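PDB 5UB3: phosphate-binding protein from Xanthomonas axonopodis pv. citri, which probably acts as a periplasmic sensor that binds a small anion, here chloride, and is paired with a diguanylate cyclase. Local coordinates for residues Pro46-Gly58 with Ala70-Leu82. Sequence-based numbering, arbitrary orientation.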
loop_
_atom_site.group_PDB
_atom_site.type_symbol
_atom_site.label_atom_id
_atom_site.label_comp_id
_atom_site.label_asym_id
_atom_site.label_seq_id
_atom_site.Cartn_x
_atom_site.Cartn_y
_atom_site.Cartn_z
ATOM N N PRO A 46 -12.090 2.443 5.691
ATOM C CA PRO A 46 -11.003 2.285 6.710
ATOM C C PRO A 46 -10.042 1.115 6.498
ATOM O O PRO A 46 -8.911 1.153 6.985
ATOM C CB PRO A 46 -11.770 2.112 8.054
ATOM C CG PRO A 46 -13.226 1.915 7.704
ATOM C CD PRO A 46 -13.429 2.080 6.201
ATOM N N ASP A 47 -10.444 0.083 5.778
ATOM C CA ASP A 47 -9.568 -1.088 5.623
ATOM C C ASP A 47 -9.962 -1.858 4.388
ATOM O O ASP A 47 -10.982 -1.525 3.762
ATOM C CB ASP A 47 -9.595 -1.969 6.867
ATOM C CG ASP A 47 -11.005 -2.349 7.262
ATOM O OD1 ASP A 47 -11.751 -2.902 6.443
ATOM O OD2 ASP A 47 -11.373 -2.014 8.381
ATOM N N ALA A 48 -9.144 -2.857 4.043
ATOM C CA ALA A 48 -9.309 -3.685 2.839
ATOM C C ALA A 48 -10.624 -4.463 2.820
ATOM O O ALA A 48 -11.281 -4.636 1.766
ATOM C CB ALA A 48 -8.131 -4.641 2.676
ATOM N N ARG A 49 -11.023 -4.931 3.999
ATOM C CA ARG A 49 -12.257 -5.661 4.108
ATOM C C ARG A 49 -13.474 -4.846 3.785
ATOM O O ARG A 49 -14.306 -5.263 2.982
ATOM C CB ARG A 49 -12.432 -6.239 5.505
ATOM C CG ARG A 49 -11.598 -7.465 5.666
ATOM C CD ARG A 49 -12.297 -8.381 6.664
ATOM N NE ARG A 49 -11.853 -8.122 8.006
ATOM C CZ ARG A 49 -12.467 -8.613 9.084
ATOM N NH1 ARG A 49 -13.586 -9.339 8.964
ATOM N NH2 ARG A 49 -11.979 -8.350 10.293
ATOM N N GLN A 50 -13.586 -3.690 4.431
ATOM C CA GLN A 50 -14.637 -2.745 4.045
ATOM C C GLN A 50 -14.599 -2.301 2.593
ATOM O O GLN A 50 -15.640 -2.045 1.978
ATOM C CB GLN A 50 -14.614 -1.518 4.969
ATOM C CG GLN A 50 -15.869 -0.638 4.888
ATOM C CD GLN A 50 -17.120 -1.426 5.256
ATOM O OE1 GLN A 50 -17.273 -1.818 6.396
ATOM N NE2 GLN A 50 -18.006 -1.678 4.279
ATOM N N MET A 51 -13.406 -2.048 2.091
ATOM C CA MET A 51 -13.304 -1.541 0.731
ATOM C C MET A 51 -13.743 -2.643 -0.233
ATOM O O MET A 51 -14.438 -2.390 -1.222
ATOM C CB MET A 51 -11.887 -1.125 0.422
ATOM C CG MET A 51 -11.764 -0.617 -1.017
ATOM S SD MET A 51 -12.874 0.713 -1.518
ATOM C CE MET A 51 -11.932 2.115 -0.947
ATOM N N SER A 52 -13.339 -3.882 0.088
ATOM C CA SER A 52 -13.808 -5.040 -0.677
ATOM C C SER A 52 -15.310 -5.139 -0.656
ATOM O O SER A 52 -15.903 -5.400 -1.692
ATOM C CB SER A 52 -13.137 -6.356 -0.278
ATOM O OG SER A 52 -13.809 -7.471 -0.874
ATOM N N SER A 53 -15.929 -4.914 0.491
ATOM C CA SER A 53 -17.389 -4.868 0.548
ATOM C C SER A 53 -18.014 -3.785 -0.335
ATOM O O SER A 53 -18.952 -4.066 -1.099
ATOM C CB SER A 53 -17.834 -4.693 2.019
ATOM O OG SER A 53 -19.233 -4.734 2.084
ATOM N N TYR A 54 -17.484 -2.567 -0.263
ATOM C CA TYR A 54 -17.902 -1.502 -1.173
ATOM C C TYR A 54 -17.757 -1.868 -2.622
ATOM O O TYR A 54 -18.679 -1.651 -3.432
ATOM C CB TYR A 54 -17.104 -0.209 -0.974
ATOM C CG TYR A 54 -17.388 0.571 0.253
ATOM C CD1 TYR A 54 -18.597 0.459 0.935
ATOM C CD2 TYR A 54 -16.455 1.470 0.722
ATOM C CE1 TYR A 54 -18.865 1.222 2.056
ATOM C CE2 TYR A 54 -16.701 2.220 1.845
ATOM C CZ TYR A 54 -17.927 2.094 2.503
ATOM O OH TYR A 54 -18.196 2.829 3.606
ATOM N N LEU A 55 -16.583 -2.380 -2.965
ATOM C CA LEU A 55 -16.325 -2.753 -4.357
ATOM C C LEU A 55 -17.314 -3.780 -4.832
ATOM O O LEU A 55 -17.952 -3.568 -5.843
ATOM C CB LEU A 55 -14.895 -3.267 -4.507
ATOM C CG LEU A 55 -13.855 -2.124 -4.468
ATOM C CD1 LEU A 55 -12.501 -2.773 -4.236
ATOM C CD2 LEU A 55 -13.848 -1.331 -5.795
ATOM N N ARG A 56 -17.462 -4.857 -4.057
ATOM C CA ARG A 56 -18.375 -5.973 -4.378
ATOM C C ARG A 56 -19.817 -5.458 -4.503
ATOM O O ARG A 56 -20.544 -5.867 -5.371
ATOM C CB ARG A 56 -18.275 -7.092 -3.353
ATOM C CG ARG A 56 -19.325 -8.182 -3.553
ATOM C CD ARG A 56 -19.000 -9.426 -2.778
ATOM N NE ARG A 56 -18.872 -9.086 -1.344
ATOM C CZ ARG A 56 -17.734 -8.871 -0.692
ATOM N NH1 ARG A 56 -16.590 -9.002 -1.309
ATOM N NH2 ARG A 56 -17.751 -8.523 0.620
ATOM N N ARG A 57 -20.202 -4.501 -3.672
ATOM C CA ARG A 57 -21.554 -3.949 -3.758
ATOM C C ARG A 57 -21.714 -2.812 -4.768
ATOM O O ARG A 57 -22.803 -2.273 -4.887
ATOM C CB ARG A 57 -22.015 -3.528 -2.377
ATOM C CG ARG A 57 -22.237 -4.718 -1.449
ATOM C CD ARG A 57 -22.759 -4.223 -0.129
ATOM N NE ARG A 57 -21.677 -3.714 0.699
ATOM C CZ ARG A 57 -21.631 -2.523 1.264
ATOM N NH1 ARG A 57 -22.590 -1.635 1.064
ATOM N NH2 ARG A 57 -20.575 -2.204 2.003
ATOM N N GLY A 58 -20.666 -2.481 -5.518
ATOM C CA GLY A 58 -20.754 -1.384 -6.517
ATOM C C GLY A 58 -20.775 0.019 -5.927
ATOM O O GLY A 58 -21.188 0.937 -6.579
ATOM N N ALA A 70 -3.925 -3.961 -2.981
ATOM C CA ALA A 70 -4.648 -4.264 -4.226
ATOM C C ALA A 70 -4.951 -5.740 -4.333
ATOM O O ALA A 70 -6.036 -6.120 -4.733
ATOM C CB ALA A 70 -3.866 -3.791 -5.444
ATOM N N MET A 71 -3.958 -6.560 -4.000
ATOM C CA MET A 71 -4.126 -7.980 -4.079
ATOM C C MET A 71 -5.095 -8.477 -3.021
ATOM O O MET A 71 -5.825 -9.415 -3.306
ATOM C CB MET A 71 -2.773 -8.721 -4.062
ATOM C CG MET A 71 -1.915 -8.380 -5.276
ATOM S SD MET A 71 -2.685 -8.795 -6.830
ATOM C CE MET A 71 -3.455 -7.241 -7.389
ATOM N N LEU A 72 -5.141 -7.832 -1.835
ATOM C CA LEU A 72 -6.197 -8.179 -0.877
ATOM C C LEU A 72 -7.560 -8.014 -1.540
ATOM O O LEU A 72 -8.465 -8.863 -1.387
ATOM C CB LEU A 72 -6.164 -7.299 0.373
ATOM C CG LEU A 72 -4.931 -7.483 1.216
ATOM C CD1 LEU A 72 -4.915 -6.440 2.328
ATOM C CD2 LEU A 72 -4.919 -8.848 1.827
ATOM N N LEU A 73 -7.717 -6.917 -2.269
ATOM C CA LEU A 73 -8.996 -6.662 -2.913
ATOM C C LEU A 73 -9.261 -7.680 -4.021
ATOM O O LEU A 73 -10.356 -8.241 -4.084
ATOM C CB LEU A 73 -9.079 -5.259 -3.457
ATOM C CG LEU A 73 -8.837 -4.110 -2.490
ATOM C CD1 LEU A 73 -8.737 -2.789 -3.239
ATOM C CD2 LEU A 73 -9.919 -4.080 -1.428
ATOM N N GLU A 74 -8.276 -7.936 -4.876
ATOM C CA GLU A 74 -8.455 -8.940 -5.949
ATOM C C GLU A 74 -8.769 -10.321 -5.367
ATOM O O GLU A 74 -9.621 -11.021 -5.886
ATOM C CB GLU A 74 -7.234 -9.033 -6.863
ATOM C CG GLU A 74 -7.507 -9.805 -8.139
ATOM C CD GLU A 74 -6.337 -9.832 -9.083
ATOM O OE1 GLU A 74 -6.497 -9.616 -10.291
ATOM O OE2 GLU A 74 -5.277 -10.166 -8.607
ATOM N N GLN A 75 -8.102 -10.694 -4.284
ATOM C CA GLN A 75 -8.320 -12.031 -3.689
ATOM C C GLN A 75 -9.707 -12.251 -3.167
ATOM O O GLN A 75 -10.239 -13.329 -3.286
ATOM C CB GLN A 75 -7.368 -12.291 -2.545
ATOM C CG GLN A 75 -5.976 -12.542 -3.016
ATOM C CD GLN A 75 -4.977 -12.481 -1.878
ATOM O OE1 GLN A 75 -5.345 -12.384 -0.677
ATOM N NE2 GLN A 75 -3.698 -12.601 -2.234
ATOM N N ARG A 76 -10.267 -11.214 -2.575
ATOM C CA ARG A 76 -11.648 -11.236 -2.180
ATOM C C ARG A 76 -12.599 -11.129 -3.377
ATOM O O ARG A 76 -13.781 -11.127 -3.174
ATOM C CB ARG A 76 -11.931 -10.146 -1.152
ATOM C CG ARG A 76 -11.155 -10.356 0.140
ATOM C CD ARG A 76 -11.424 -9.205 1.066
ATOM N NE ARG A 76 -11.006 -9.533 2.412
ATOM C CZ ARG A 76 -9.831 -9.247 2.958
ATOM N NH1 ARG A 76 -8.881 -8.595 2.289
ATOM N NH2 ARG A 76 -9.612 -9.607 4.214
ATOM N N GLY A 77 -12.114 -11.084 -4.614
ATOM C CA GLY A 77 -13.015 -11.136 -5.780
ATOM C C GLY A 77 -13.712 -9.835 -6.145
ATOM O O GLY A 77 -14.630 -9.830 -6.971
ATOM N N SER A 78 -13.254 -8.733 -5.571
ATOM C CA SER A 78 -13.974 -7.494 -5.637
ATOM C C SER A 78 -13.387 -6.439 -6.639
ATOM O O SER A 78 -14.064 -5.466 -7.001
ATOM C CB SER A 78 -14.101 -6.973 -4.227
ATOM O OG SER A 78 -12.867 -6.545 -3.695
ATOM N N ALA A 79 -12.207 -6.711 -7.181
ATOM C CA ALA A 79 -11.530 -5.808 -8.083
ATOM C C ALA A 79 -10.410 -6.472 -8.923
ATOM O O ALA A 79 -9.852 -7.508 -8.542
ATOM C CB ALA A 79 -10.967 -4.684 -7.285
ATOM N N HIS A 80 -10.055 -5.835 -10.030
ATOM C CA HIS A 80 -8.995 -6.350 -10.902
ATOM C C HIS A 80 -8.154 -5.187 -11.389
ATOM O O HIS A 80 -8.641 -4.059 -11.427
ATOM C CB HIS A 80 -9.578 -7.171 -12.070
ATOM C CG HIS A 80 -10.571 -6.403 -12.886
ATOM N ND1 HIS A 80 -11.892 -6.296 -12.517
ATOM C CD2 HIS A 80 -10.452 -5.734 -14.049
ATOM C CE1 HIS A 80 -12.538 -5.534 -13.383
ATOM N NE2 HIS A 80 -11.693 -5.194 -14.329
ATOM N N PRO A 81 -6.911 -5.449 -11.791
ATOM C CA PRO A 81 -6.046 -4.347 -12.200
ATOM C C PRO A 81 -6.462 -3.646 -13.494
ATOM O O PRO A 81 -6.893 -4.311 -14.419
ATOM C CB PRO A 81 -4.672 -5.025 -12.362
ATOM C CG PRO A 81 -4.757 -6.301 -11.572
ATOM C CD PRO A 81 -6.170 -6.721 -11.594
ATOM N N LEU A 82 -6.347 -2.327 -13.530
ATOM C CA LEU A 82 -6.629 -1.527 -14.694
ATOM C C LEU A 82 -5.325 -1.079 -15.337
ATOM O O LEU A 82 -5.162 -1.237 -16.550
ATOM C CB LEU A 82 -7.371 -0.273 -14.272
ATOM C CG LEU A 82 -7.807 0.658 -15.409
ATOM C CD1 LEU A 82 -9.099 0.162 -15.955
ATOM C CD2 LEU A 82 -7.964 2.066 -14.879
#
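Leu73 is the knob of this contact: it drops into a hole on helix 48-56 made by Ala48, Met51, Ser52 and Leu55. Its two methyls divide the work. CD2 lies against the helix backbone, 3.5 Å from Ala48 O, while CD1 meets Leu55 CD1 at 3.9 Å, the two leucines crossing at about a right angle. Beyond that pair Leu55 CD1 also reaches Ala79 CB, and Leu55 CB rests 3.4 Å from Ser78 O. At the N-terminal end of helix 48-56, Ala48 CB packs on Leu72 CD1. In this periplasmic binding protein of the phosphonate-binding family, the contact seats helix 48-56 on the end of helix 67-75, the Schellman motif at Gly77 that ends it, and the start of strand 79-87; the axes of 48-56 and 70-75 are 49° apart. With chi1 at 169°, OG trans to the backbone N, the Ser52 hydroxyl turns to Ser78 OG. The two oxygens are 3.1 Å apart, a weak hydrogen bond. Ser52 OG also accepts from Arg56 NH1, lying 24° out of the plane of that guanidinium. Arg76 runs extended past Ser52, its CB 3.3 Å from Ser52 OG, and Arg49 CG lies over one face of the Arg76 guanidinium.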